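Local coordinates for 3-methylornithine synthase (Methanosarcina barkeri, PDB 3T7V), which isomerises L-lysine to (3R)-3-methyl-D-ornithine by radical S-adenosylmethionine chemistry at a [4Fe-4S] cluster, a step in pyrrolysine biosynthesis, at residues 238-243 with 278-283; 77-82 with 313-318; 260-265 with 287-292. One frame throughout, in Å; residues are numbered along the deposited sequence.

All three contacts belong to a radical SAM enzyme with a TIM-barrel fold, but they lie at different depths. Interactions 1 and 2, whose centres are about 8 Å apart, are partly buried and flank the same S-adenosylmethionine: residues 238-243 hold its adenine, residues 77-82 carry a cysteine of the cluster. Interaction 1 joins apolar groups to backbone carbonyls; interaction 2 rests on a cation-pi contact with an exposed arginine. Interaction 3 is the fully buried one, a helix-helix contact with one hydrogen bond amid apolar packing. It shares helix 278-291 with interaction 1, and a salt bridge from Glu-281 to Arg-289 connects the two.

Interaction 1. Residues 238-243 with 278-283. With SAM (S-adenosylmethionine), chain C; MD0 (5-amino-D-isoleucine), chain D.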
loop_
_atom_site.group_PDB
_atom_site.type_symbol
_atom_site.label_atom_id
_atom_site.label_comp_id
_atom_site.label_asym_id
_atom_site.label_seq_id
_atom_site.Cartn_x
_atom_site.Cartn_y
_atom_site.Cartn_z
ATOM N N THR A 238 0.872 9.685 0.666
ATOM C CA THR A 238 0.709 11.103 0.295
ATOM C C THR A 238 0.114 11.240 -1.101
ATOM O O THR A 238 0.656 10.605 -2.057
ATOM C CB THR A 238 2.125 11.768 0.212
ATOM O OG1 THR A 238 2.762 11.553 1.504
ATOM C CG2 THR A 238 2.023 13.260 -0.119
ATOM N N PHE A 239 -0.934 12.049 -1.262
ATOM C CA PHE A 239 -1.470 12.324 -2.604
ATOM C C PHE A 239 -0.467 13.140 -3.398
ATOM O O PHE A 239 -0.053 14.233 -3.005
ATOM C CB PHE A 239 -2.788 13.082 -2.417
ATOM C CG PHE A 239 -3.374 13.583 -3.692
ATOM C CD1 PHE A 239 -3.448 12.770 -4.838
ATOM C CD2 PHE A 239 -3.735 14.899 -3.776
ATOM C CE1 PHE A 239 -3.963 13.292 -6.021
ATOM C CE2 PHE A 239 -4.230 15.401 -4.980
ATOM C CZ PHE A 239 -4.361 14.569 -6.079
ATOM N N LEU A 240 -0.129 12.591 -4.565
ATOM C CA LEU A 240 0.725 13.388 -5.526
ATOM C C LEU A 240 -0.221 13.763 -6.648
ATOM O O LEU A 240 -0.668 12.874 -7.415
ATOM C CB LEU A 240 1.785 12.428 -6.078
ATOM C CG LEU A 240 2.857 11.940 -5.072
ATOM C CD1 LEU A 240 4.095 11.292 -5.774
ATOM C CD2 LEU A 240 3.323 13.007 -4.061
ATOM N N PRO A 241 -0.515 15.034 -6.856
ATOM C CA PRO A 241 -1.484 15.439 -7.955
ATOM C C PRO A 241 -0.873 15.050 -9.311
ATOM O O PRO A 241 0.378 15.108 -9.536
ATOM C CB PRO A 241 -1.533 17.002 -7.830
ATOM C CG PRO A 241 -1.290 17.169 -6.350
ATOM C CD PRO A 241 -0.135 16.185 -6.000
ATOM N N GLN A 242 -1.773 14.564 -10.169
ATOM C CA GLN A 242 -1.320 13.954 -11.438
ATOM C C GLN A 242 -1.842 14.807 -12.610
ATOM O O GLN A 242 -2.983 15.261 -12.641
ATOM C CB GLN A 242 -1.970 12.539 -11.573
ATOM C CG GLN A 242 -1.506 11.596 -10.442
ATOM C CD GLN A 242 -0.014 11.224 -10.557
ATOM O OE1 GLN A 242 0.516 10.970 -11.661
ATOM N NE2 GLN A 242 0.665 11.054 -9.411
ATOM N N GLU A 243 -1.046 14.855 -13.667
ATOM C CA GLU A 243 -1.395 15.594 -14.909
ATOM C C GLU A 243 -2.644 14.980 -15.540
ATOM O O GLU A 243 -2.799 13.762 -15.608
ATOM C CB GLU A 243 -0.166 15.518 -15.869
ATOM C CG GLU A 243 -0.432 16.181 -17.194
ATOM C CD GLU A 243 0.764 16.179 -18.129
ATOM O OE1 GLU A 243 1.223 15.097 -18.558
ATOM O OE2 GLU A 243 1.230 17.278 -18.466
ATOM N N LEU A 278 8.010 3.090 -2.084
ATOM C CA LEU A 278 9.007 3.834 -2.898
ATOM C C LEU A 278 8.290 4.771 -3.909
ATOM O O LEU A 278 8.917 5.614 -4.527
ATOM C CB LEU A 278 9.808 2.848 -3.713
ATOM C CG LEU A 278 10.681 1.821 -2.979
ATOM C CD1 LEU A 278 11.667 1.135 -3.929
ATOM C CD2 LEU A 278 11.421 2.391 -1.807
ATOM N N ASP A 279 6.968 4.577 -4.092
ATOM C CA ASP A 279 6.269 5.299 -5.158
ATOM C C ASP A 279 6.120 6.819 -4.878
ATOM O O ASP A 279 5.871 7.603 -5.807
ATOM C CB ASP A 279 4.847 4.684 -5.278
ATOM C CG ASP A 279 4.231 4.791 -6.654
ATOM O OD1 ASP A 279 4.911 4.978 -7.687
ATOM O OD2 ASP A 279 2.981 4.552 -6.682
ATOM N N LEU A 280 6.302 7.199 -3.618
ATOM C CA LEU A 280 6.027 8.585 -3.228
ATOM C C LEU A 280 7.281 9.491 -3.191
ATOM O O LEU A 280 7.212 10.669 -3.573
ATOM C CB LEU A 280 5.437 8.584 -1.817
ATOM C CG LEU A 280 4.202 7.630 -1.899
ATOM C CD1 LEU A 280 3.888 6.960 -0.608
ATOM C CD2 LEU A 280 3.068 8.302 -2.692
ATOM N N GLU A 281 8.426 8.936 -2.763
ATOM C CA GLU A 281 9.663 9.697 -2.532
ATOM C C GLU A 281 10.904 8.806 -2.767
ATOM O O GLU A 281 12.051 9.175 -2.426
ATOM C CB GLU A 281 9.644 10.331 -1.116
ATOM C CG GLU A 281 8.849 11.625 -0.951
ATOM C CD GLU A 281 9.126 12.338 0.400
ATOM O OE1 GLU A 281 9.060 11.714 1.508
ATOM O OE2 GLU A 281 9.432 13.553 0.357
ATOM N N GLY A 282 10.693 7.608 -3.336
ATOM C CA GLY A 282 11.810 6.677 -3.630
ATOM C C GLY A 282 12.517 6.157 -2.385
ATOM O O GLY A 282 11.969 6.128 -1.313
ATOM N N ILE A 283 13.751 5.690 -2.640
ATOM C CA ILE A 283 14.563 5.103 -1.580
ATOM C C ILE A 283 14.870 6.107 -0.454
ATOM O O ILE A 283 14.814 5.759 0.711
ATOM C CB ILE A 283 15.783 4.354 -2.190
ATOM C CG1 ILE A 283 15.224 3.121 -2.957
ATOM C CG2 ILE A 283 16.659 3.851 -1.043
ATOM C CD1 ILE A 283 16.153 2.352 -3.885
HETATM N N SAM C . -7.414 -0.050 -9.425
HETATM C CA SAM C . -7.363 -0.697 -8.200
HETATM C C SAM C . -7.869 0.091 -7.060
HETATM O O SAM C . -8.215 1.279 -7.228
HETATM O OXT SAM C . -8.045 -0.533 -5.955
HETATM C CB SAM C . -6.102 -0.761 -7.689
HETATM C CG SAM C . -5.152 0.363 -7.781
HETATM S SD SAM C . -4.461 0.839 -6.139
HETATM C CE SAM C . -2.747 0.454 -6.369
HETATM C "C5'" SAM C . -4.432 2.613 -6.283
HETATM C "C4'" SAM C . -4.467 3.225 -5.093
HETATM O "O4'" SAM C . -3.108 3.897 -5.476
HETATM C "C3'" SAM C . -5.500 4.016 -4.829
HETATM O "O3'" SAM C . -6.037 3.103 -3.862
HETATM C "C2'" SAM C . -4.620 5.015 -4.066
HETATM O "O2'" SAM C . -4.578 4.782 -2.620
HETATM C "C1'" SAM C . -3.199 5.067 -4.655
HETATM N N9 SAM C . -3.090 6.221 -5.622
HETATM C C8 SAM C . -3.655 6.395 -6.855
HETATM N N7 SAM C . -3.322 7.590 -7.321
HETATM C C5 SAM C . -2.519 8.195 -6.381
HETATM C C6 SAM C . -1.945 9.473 -6.300
HETATM N N6 SAM C . -2.085 10.389 -7.259
HETATM N N1 SAM C . -1.167 9.757 -5.245
HETATM C C2 SAM C . -0.997 8.866 -4.223
HETATM N N3 SAM C . -1.630 7.668 -4.214
HETATM C C4 SAM C . -2.371 7.340 -5.319
HETATM C C MD0 D . 2.707 0.812 -3.651
HETATM N N MD0 D . 2.835 1.504 -5.974
HETATM O O MD0 D . 2.831 -0.133 -2.846
HETATM C CA MD0 D . 2.272 0.524 -5.051
HETATM C CB MD0 D . 0.716 0.528 -5.149
HETATM C CD MD0 D . -1.239 -1.101 -4.682
HETATM N NE MD0 D . -1.630 -2.242 -3.865
HETATM C CG MD0 D . 0.175 -0.664 -4.306
HETATM C CG2 MD0 D . 0.053 1.847 -4.674
HETATM O OXT MD0 D . 2.930 1.991 -3.348
#
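At the adenine end of the S-adenosylmethionine pocket, Thr-238, at the end of barrel strand 233-238, and Leu-240, in the loop that follows, meet Leu-280. CD2 of Leu-280 presses against the backbone carbonyl of Thr-238, 3.4 Å from its O. Leu-240 answers with CD1, which lies 3.9 Å from O of Leu-280. Between these two contacts the leucines face each other more loosely, CG of Leu-240 being 4.4 Å from CD2 of Leu-280. CG of Leu-240, anti to the carbonyl carbon (chi1 -68°), directs CD1 to the turn at Leu-280. The N of Leu-240 donates to N1 of SAM over 3.1 Å, almost straight at 177°, and its O accepts from N6 of SAM at 2.9 Å. The same O takes a second bond, 3.0 Å from NE2 of Gln-242, whose donor stands 42° above the carbonyl plane; this NE2 also reaches Ala-311 O. In the other segment Asp-279 turns to the second ligand: OD2 makes a weak 3.1 Å hydrogen bond with the amino N of MD0. OD2 is also bound by the backbone N of Val-310 and Ala-311, while OD1 pairs with Arg-322. The backbone of Leu-240 thus matches the donor-acceptor pattern of adenine, its side chain packs against residues 279-280, next to the Asp-279 carboxylate, and this one contact links cofactor and product sites.

Interaction 2. Residues 77-82 with 313-318; sequences FCYYNC and YDRDLE. With SAM (S-adenosylmethionine), chain C; SF4 (iron/sulfur cluster), chain B.
Tyr-79 and Tyr-80 meet Arg-315 across this contact, in the cluster-binding loop after strand 58-68. First in residues 77-82 comes Phe-77, whose CG sits between its backbone N and carbonyl carbon. From there the ring turns its edge to the adenine of S-adenosylmethionine, CD1 being 3.4 Å from N7 of SAM, and brings CE1 near the cluster sulfur S2. Its backbone O receives a weak hydrogen bond from N6 of SAM. Cys-78 ligates the cluster, SG lying 2.3 Å from the iron FE3. The same SG accepts a hydrogen bond from N of Tyr-80, and a type I turn from Cys-78 to Asn-81 sets up the residues that follow. Tyr-79 offers a ring face to Arg-315: NH2 of the arginine is 3.3 Å from CE2 of Tyr-79. CZ of Arg-315 stands 4.2 Å from the centroid of the Tyr-79 ring, 24° off the normal. The planes are 31° apart, making a tilted cation-pi contact; the bend of the arginine at chi3 (-86°) brings the guanidinium over the ring. Tyr-80 takes CD2 of Tyr-79 over the centre of its own ring. Its OH, at the edge of the guanidinium and 3.4 Å from NH2 of Arg-315, is hydrogen-bonded to Glu-308 and Asn-312. Asn-81 closes the turn, ND2 giving a nearly straight 3.0 Å bond to O of Cys-78, which also accepts the backbone N of Asn-81. Cys-78, with Cys-71 and Cys-75, completes the CX3CX2C motif of radical SAM enzymes, where the fourth iron, FE1, is held by the amino N and carboxylate O of S-adenosylmethionine.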
loop_
_atom_site.group_PDB
_atom_site.type_symbol
_atom_site.label_atom_id
_atom_site.label_comp_id
_atom_site.label_asym_id
_atom_site.label_seq_id
_atom_site.Cartn_x
_atom_site.Cartn_y
_atom_site.Cartn_z
ATOM N N PHE A 77 -8.345 11.477 -8.376
ATOM C CA PHE A 77 -6.947 11.627 -7.934
ATOM C C PHE A 77 -5.950 10.833 -8.824
ATOM O O PHE A 77 -4.725 11.032 -8.697
ATOM C CB PHE A 77 -6.776 11.142 -6.452
ATOM C CG PHE A 77 -7.297 9.775 -6.199
ATOM C CD1 PHE A 77 -6.474 8.639 -6.390
ATOM C CD2 PHE A 77 -8.624 9.593 -5.792
ATOM C CE1 PHE A 77 -7.014 7.371 -6.185
ATOM C CE2 PHE A 77 -9.126 8.338 -5.475
ATOM C CZ PHE A 77 -8.320 7.200 -5.731
ATOM N N CYS A 78 -6.469 9.856 -9.624
ATOM C CA CYS A 78 -5.572 8.874 -10.174
ATOM C C CYS A 78 -5.241 9.142 -11.632
ATOM O O CYS A 78 -6.128 9.399 -12.444
ATOM C CB CYS A 78 -6.296 7.515 -10.102
ATOM S SG CYS A 78 -5.239 6.166 -10.697
ATOM N N TYR A 79 -3.955 9.083 -11.952
ATOM C CA TYR A 79 -3.522 9.323 -13.354
ATOM C C TYR A 79 -4.212 8.346 -14.318
ATOM O O TYR A 79 -4.371 8.683 -15.510
ATOM C CB TYR A 79 -2.024 9.065 -13.400
ATOM C CG TYR A 79 -1.362 9.386 -14.734
ATOM C CD1 TYR A 79 -1.257 10.744 -15.169
ATOM C CD2 TYR A 79 -0.928 8.373 -15.536
ATOM C CE1 TYR A 79 -0.633 11.023 -16.399
ATOM C CE2 TYR A 79 -0.270 8.657 -16.731
ATOM C CZ TYR A 79 -0.143 9.976 -17.131
ATOM O OH TYR A 79 0.486 10.232 -18.338
ATOM N N TYR A 80 -4.560 7.137 -13.865
ATOM C CA TYR A 80 -5.025 6.116 -14.768
ATOM C C TYR A 80 -6.543 6.117 -14.890
ATOM O O TYR A 80 -7.104 5.281 -15.570
ATOM C CB TYR A 80 -4.482 4.737 -14.271
ATOM C CG TYR A 80 -2.993 4.725 -14.277
ATOM C CD1 TYR A 80 -2.265 5.032 -13.132
ATOM C CD2 TYR A 80 -2.299 4.400 -15.408
ATOM C CE1 TYR A 80 -0.883 5.079 -13.121
ATOM C CE2 TYR A 80 -0.879 4.448 -15.402
ATOM C CZ TYR A 80 -0.203 4.800 -14.217
ATOM O OH TYR A 80 1.182 4.810 -14.345
ATOM N N ASN A 81 -7.225 7.132 -14.328
ATOM C CA ASN A 81 -8.688 7.195 -14.516
ATOM C C ASN A 81 -9.068 7.188 -15.987
ATOM O O ASN A 81 -8.299 7.703 -16.812
ATOM C CB ASN A 81 -9.316 8.237 -13.654
ATOM C CG ASN A 81 -9.373 9.482 -14.360
ATOM O OD1 ASN A 81 -10.365 9.717 -15.122
ATOM N ND2 ASN A 81 -8.384 10.292 -14.169
ATOM N N CYS A 82 -10.225 6.654 -16.275
ATOM C CA CYS A 82 -10.614 6.392 -17.637
ATOM C C CYS A 82 -10.745 7.637 -18.519
ATOM O O CYS A 82 -10.629 7.495 -19.777
ATOM C CB CYS A 82 -11.865 5.604 -17.627
ATOM S SG CYS A 82 -13.341 6.449 -17.154
ATOM N N TYR A 313 6.359 9.140 -8.498
ATOM C CA TYR A 313 7.082 10.388 -8.125
ATOM C C TYR A 313 8.272 10.639 -9.052
ATOM O O TYR A 313 8.658 11.815 -9.244
ATOM C CB TYR A 313 7.579 10.344 -6.668
ATOM C CG TYR A 313 8.951 9.711 -6.568
ATOM C CD1 TYR A 313 10.098 10.537 -6.481
ATOM C CD2 TYR A 313 9.143 8.316 -6.605
ATOM C CE1 TYR A 313 11.376 9.978 -6.456
ATOM C CE2 TYR A 313 10.413 7.749 -6.574
ATOM C CZ TYR A 313 11.520 8.592 -6.544
ATOM O OH TYR A 313 12.776 8.034 -6.541
ATOM N N ASP A 314 8.838 9.561 -9.636
ATOM C CA ASP A 314 10.015 9.552 -10.461
ATOM C C ASP A 314 9.733 9.548 -11.964
ATOM O O ASP A 314 10.622 9.222 -12.745
ATOM C CB ASP A 314 10.903 8.357 -10.051
ATOM C CG ASP A 314 10.143 6.996 -10.011
ATOM O OD1 ASP A 314 8.877 6.960 -10.181
ATOM O OD2 ASP A 314 10.810 5.999 -9.699
ATOM N N ARG A 315 8.525 9.951 -12.364
ATOM C CA ARG A 315 8.074 9.963 -13.777
ATOM C C ARG A 315 8.991 10.806 -14.618
ATOM O O ARG A 315 9.247 10.440 -15.765
ATOM C CB ARG A 315 6.622 10.506 -13.866
ATOM C CG ARG A 315 5.895 10.437 -15.232
ATOM C CD ARG A 315 4.470 11.013 -15.111
ATOM N NE ARG A 315 3.510 9.986 -14.664
ATOM C CZ ARG A 315 3.265 8.852 -15.329
ATOM N NH1 ARG A 315 3.863 8.564 -16.493
ATOM N NH2 ARG A 315 2.396 7.982 -14.841
ATOM N N ASP A 316 9.524 11.902 -14.055
ATOM C CA ASP A 316 10.425 12.769 -14.828
ATOM C C ASP A 316 11.921 12.468 -14.763
ATOM O O ASP A 316 12.718 13.160 -15.461
ATOM C CB ASP A 316 10.193 14.214 -14.411
ATOM C CG ASP A 316 8.729 14.550 -14.355
ATOM O OD1 ASP A 316 8.043 14.347 -15.389
ATOM O OD2 ASP A 316 8.264 14.985 -13.271
ATOM N N LEU A 317 12.322 11.485 -13.938
ATOM C CA LEU A 317 13.770 11.192 -13.775
ATOM C C LEU A 317 14.304 10.427 -14.973
ATOM O O LEU A 317 13.633 9.545 -15.501
ATOM C CB LEU A 317 14.015 10.319 -12.516
ATOM C CG LEU A 317 13.927 10.943 -11.128
ATOM C CD1 LEU A 317 12.773 11.916 -10.984
ATOM C CD2 LEU A 317 13.860 9.845 -10.083
ATOM N N GLU A 318 15.538 10.708 -15.402
ATOM C CA GLU A 318 16.069 9.946 -16.515
ATOM C C GLU A 318 16.324 8.506 -16.088
ATOM O O GLU A 318 16.268 7.604 -16.913
ATOM C CB GLU A 318 17.312 10.584 -17.158
ATOM C CG GLU A 318 17.472 10.124 -18.610
ATOM C CD GLU A 318 18.701 10.667 -19.320
ATOM O OE1 GLU A 318 19.213 9.966 -20.227
ATOM O OE2 GLU A 318 19.149 11.788 -18.990
HETATM N N SAM C . -7.414 -0.050 -9.425
HETATM C CA SAM C . -7.363 -0.697 -8.200
HETATM C C SAM C . -7.869 0.091 -7.060
HETATM O O SAM C . -8.215 1.279 -7.228
HETATM O OXT SAM C . -8.045 -0.533 -5.955
HETATM C CB SAM C . -6.102 -0.761 -7.689
HETATM C CG SAM C . -5.152 0.363 -7.781
HETATM S SD SAM C . -4.461 0.839 -6.139
HETATM C CE SAM C . -2.747 0.454 -6.369
HETATM C "C5'" SAM C . -4.432 2.613 -6.283
HETATM C "C4'" SAM C . -4.467 3.225 -5.093
HETATM O "O4'" SAM C . -3.108 3.897 -5.476
HETATM C "C3'" SAM C . -5.500 4.016 -4.829
HETATM O "O3'" SAM C . -6.037 3.103 -3.862
HETATM C "C2'" SAM C . -4.620 5.015 -4.066
HETATM O "O2'" SAM C . -4.578 4.782 -2.620
HETATM C "C1'" SAM C . -3.199 5.067 -4.655
HETATM N N9 SAM C . -3.090 6.221 -5.622
HETATM C C8 SAM C . -3.655 6.395 -6.855
HETATM N N7 SAM C . -3.322 7.590 -7.321
HETATM C C5 SAM C . -2.519 8.195 -6.381
HETATM C C6 SAM C . -1.945 9.473 -6.300
HETATM N N6 SAM C . -2.085 10.389 -7.259
HETATM N N1 SAM C . -1.167 9.757 -5.245
HETATM C C2 SAM C . -0.997 8.866 -4.223
HETATM N N3 SAM C . -1.630 7.668 -4.214
HETATM C C4 SAM C . -2.371 7.340 -5.319
HETATM FE FE1 SF4 B . -7.653 2.106 -9.169
HETATM FE FE2 SF4 B . -8.709 2.972 -11.602
HETATM FE FE3 SF4 B . -6.846 4.498 -10.451
HETATM FE FE4 SF4 B . -9.269 4.391 -9.400
HETATM S S1 SF4 B . -8.786 5.195 -11.459
HETATM S S2 SF4 B . -7.309 4.217 -8.265
HETATM S S3 SF4 B . -9.916 2.271 -9.756
HETATM S S4 SF4 B . -6.519 2.438 -11.250
#

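Interaction 3. Residues 260-265 with 287-292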
loop_
_atom_site.group_PDB
_atom_site.type_symbol
_atom_site.label_atom_id
_atom_site.label_comp_id
_atom_site.label_asym_id
_atom_site.label_seq_id
_atom_site.Cartn_x
_atom_site.Cartn_y
_atom_site.Cartn_z
ATOM N N LYS A 260 3.975 11.402 9.888
ATOM C CA LYS A 260 3.213 11.494 11.139
ATOM C C LYS A 260 2.141 10.399 11.202
ATOM O O LYS A 260 1.926 9.765 12.215
ATOM C CB LYS A 260 2.553 12.914 11.205
ATOM C CG LYS A 260 1.923 13.300 12.503
ATOM C CD LYS A 260 2.031 14.871 12.723
ATOM C CE LYS A 260 1.584 15.572 11.486
ATOM N NZ LYS A 260 1.193 16.968 11.879
ATOM N N ILE A 261 1.456 10.179 10.079
ATOM C CA ILE A 261 0.377 9.228 10.137
ATOM C C ILE A 261 0.908 7.802 10.201
ATOM O O ILE A 261 0.316 6.946 10.831
ATOM C CB ILE A 261 -0.579 9.396 8.945
ATOM C CG1 ILE A 261 -1.299 10.787 9.095
ATOM C CG2 ILE A 261 -1.654 8.286 8.828
ATOM C CD1 ILE A 261 -1.946 11.166 7.806
ATOM N N ILE A 262 2.056 7.530 9.544
ATOM C CA ILE A 262 2.724 6.187 9.709
ATOM C C ILE A 262 3.002 5.896 11.187
ATOM O O ILE A 262 2.747 4.802 11.677
ATOM C CB ILE A 262 3.984 6.046 8.855
ATOM C CG1 ILE A 262 3.624 5.915 7.390
ATOM C CG2 ILE A 262 4.804 4.852 9.328
ATOM C CD1 ILE A 262 4.838 6.039 6.492
ATOM N N SER A 263 3.552 6.938 11.865
ATOM C CA SER A 263 3.845 6.710 13.297
ATOM C C SER A 263 2.568 6.489 14.088
ATOM O O SER A 263 2.520 5.607 14.928
ATOM C CB SER A 263 4.577 7.889 13.880
ATOM O OG SER A 263 5.813 8.083 13.219
ATOM N N VAL A 264 1.511 7.249 13.789
ATOM C CA VAL A 264 0.255 7.041 14.502
ATOM C C VAL A 264 -0.304 5.648 14.183
ATOM O O VAL A 264 -0.806 4.937 15.075
ATOM C CB VAL A 264 -0.753 8.156 14.093
ATOM C CG1 VAL A 264 -2.123 7.806 14.624
ATOM C CG2 VAL A 264 -0.283 9.482 14.735
ATOM N N LEU A 265 -0.192 5.195 12.912
ATOM C CA LEU A 265 -0.670 3.834 12.585
ATOM C C LEU A 265 0.104 2.792 13.371
ATOM O O LEU A 265 -0.458 1.757 13.749
ATOM C CB LEU A 265 -0.432 3.530 11.059
ATOM C CG LEU A 265 -1.507 4.226 10.174
ATOM C CD1 LEU A 265 -1.069 4.069 8.677
ATOM C CD2 LEU A 265 -2.896 3.664 10.353
ATOM N N VAL A 287 13.655 5.558 3.692
ATOM C CA VAL A 287 14.371 5.708 4.943
ATOM C C VAL A 287 13.502 6.471 5.968
ATOM O O VAL A 287 13.350 6.006 7.113
ATOM C CB VAL A 287 15.702 6.445 4.698
ATOM C CG1 VAL A 287 16.458 6.617 6.032
ATOM C CG2 VAL A 287 16.544 5.586 3.749
ATOM N N LEU A 288 12.875 7.550 5.541
ATOM C CA LEU A 288 12.079 8.385 6.434
ATOM C C LEU A 288 10.867 7.586 6.947
ATOM O O LEU A 288 10.427 7.670 8.120
ATOM C CB LEU A 288 11.588 9.606 5.664
ATOM C CG LEU A 288 12.679 10.646 5.306
ATOM C CD1 LEU A 288 12.171 11.736 4.372
ATOM C CD2 LEU A 288 13.213 11.252 6.588
ATOM N N ARG A 289 10.310 6.805 6.023
ATOM C CA ARG A 289 9.050 6.029 6.366
ATOM C C ARG A 289 9.366 4.875 7.274
ATOM O O ARG A 289 8.620 4.626 8.257
ATOM C CB ARG A 289 8.363 5.543 5.071
ATOM C CG ARG A 289 7.713 6.713 4.294
ATOM C CD ARG A 289 7.601 6.467 2.782
ATOM N NE ARG A 289 6.792 7.567 2.224
ATOM C CZ ARG A 289 7.240 8.822 1.970
ATOM N NH1 ARG A 289 8.514 9.180 2.228
ATOM N NH2 ARG A 289 6.378 9.738 1.515
ATOM N N LEU A 290 10.450 4.130 7.027
ATOM C CA LEU A 290 10.895 3.128 8.016
ATOM C C LEU A 290 11.233 3.742 9.377
ATOM O O LEU A 290 10.830 3.180 10.446
ATOM C CB LEU A 290 12.130 2.326 7.535
ATOM C CG LEU A 290 11.824 1.479 6.259
ATOM C CD1 LEU A 290 13.169 1.041 5.644
ATOM C CD2 LEU A 290 10.945 0.244 6.617
ATOM N N ASN A 291 11.879 4.933 9.375
ATOM C CA ASN A 291 12.163 5.579 10.662
ATOM C C ASN A 291 10.954 6.190 11.310
ATOM O O ASN A 291 11.038 6.611 12.455
ATOM C CB ASN A 291 13.251 6.624 10.441
ATOM C CG ASN A 291 14.605 5.984 10.256
ATOM O OD1 ASN A 291 14.856 4.843 10.747
ATOM N ND2 ASN A 291 15.506 6.692 9.588
ATOM N N ALA A 292 9.810 6.206 10.646
ATOM C CA ALA A 292 8.535 6.623 11.288
ATOM C C ALA A 292 7.726 5.377 11.761
ATOM O O ALA A 292 6.664 5.546 12.375
ATOM C CB ALA A 292 7.670 7.397 10.295
#
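This is a buried helix-helix contact in the outer layer of the barrel, where Ile-262 and Ser-263 on helix 258-268 pack against Arg-289 and Ala-292 around the end of helix 278-291. Ser-263 and Ala-292 come closest, with 5.1 Å between their CA atoms. The hydroxyl OG of Ser-263 donates to O of Ala-292 over 2.8 Å, lying in the carbonyl plane on a lone pair, with a C=O...donor angle of 122°. The same oxygen is approached by CA of Ser-263, 3.2 Å away, in a CA-H...O contact. OG of Ser-263 sits beside its backbone N, chi1 -61°, which turns it to the neighbouring helix; Leu-259 O, one turn back, is at best a weak second acceptor. Ile-262 supplies the apolar part: CG2 lies 4.0 Å from CB of Ala-292, and CD1 rests 3.7 Å from CG of Arg-289, the two side chains crossing at about a right angle. Arg-289 runs on, extended to NE, and forms salt bridges to Glu-281 and Glu-258. Without the hydroxyl, as with an alanine here, the carbonyl of Ala-292 is likely to lose its side-chain donor and a small gap to open beside the Ala-292 methyl. The small side chains of Ser-263 and Ala-292 let the two backbones come near at this point, one hydroxyl satisfies a buried carbonyl, and the arginine lends its aliphatic base to the packing while its charge is probably balanced by the two glutamates.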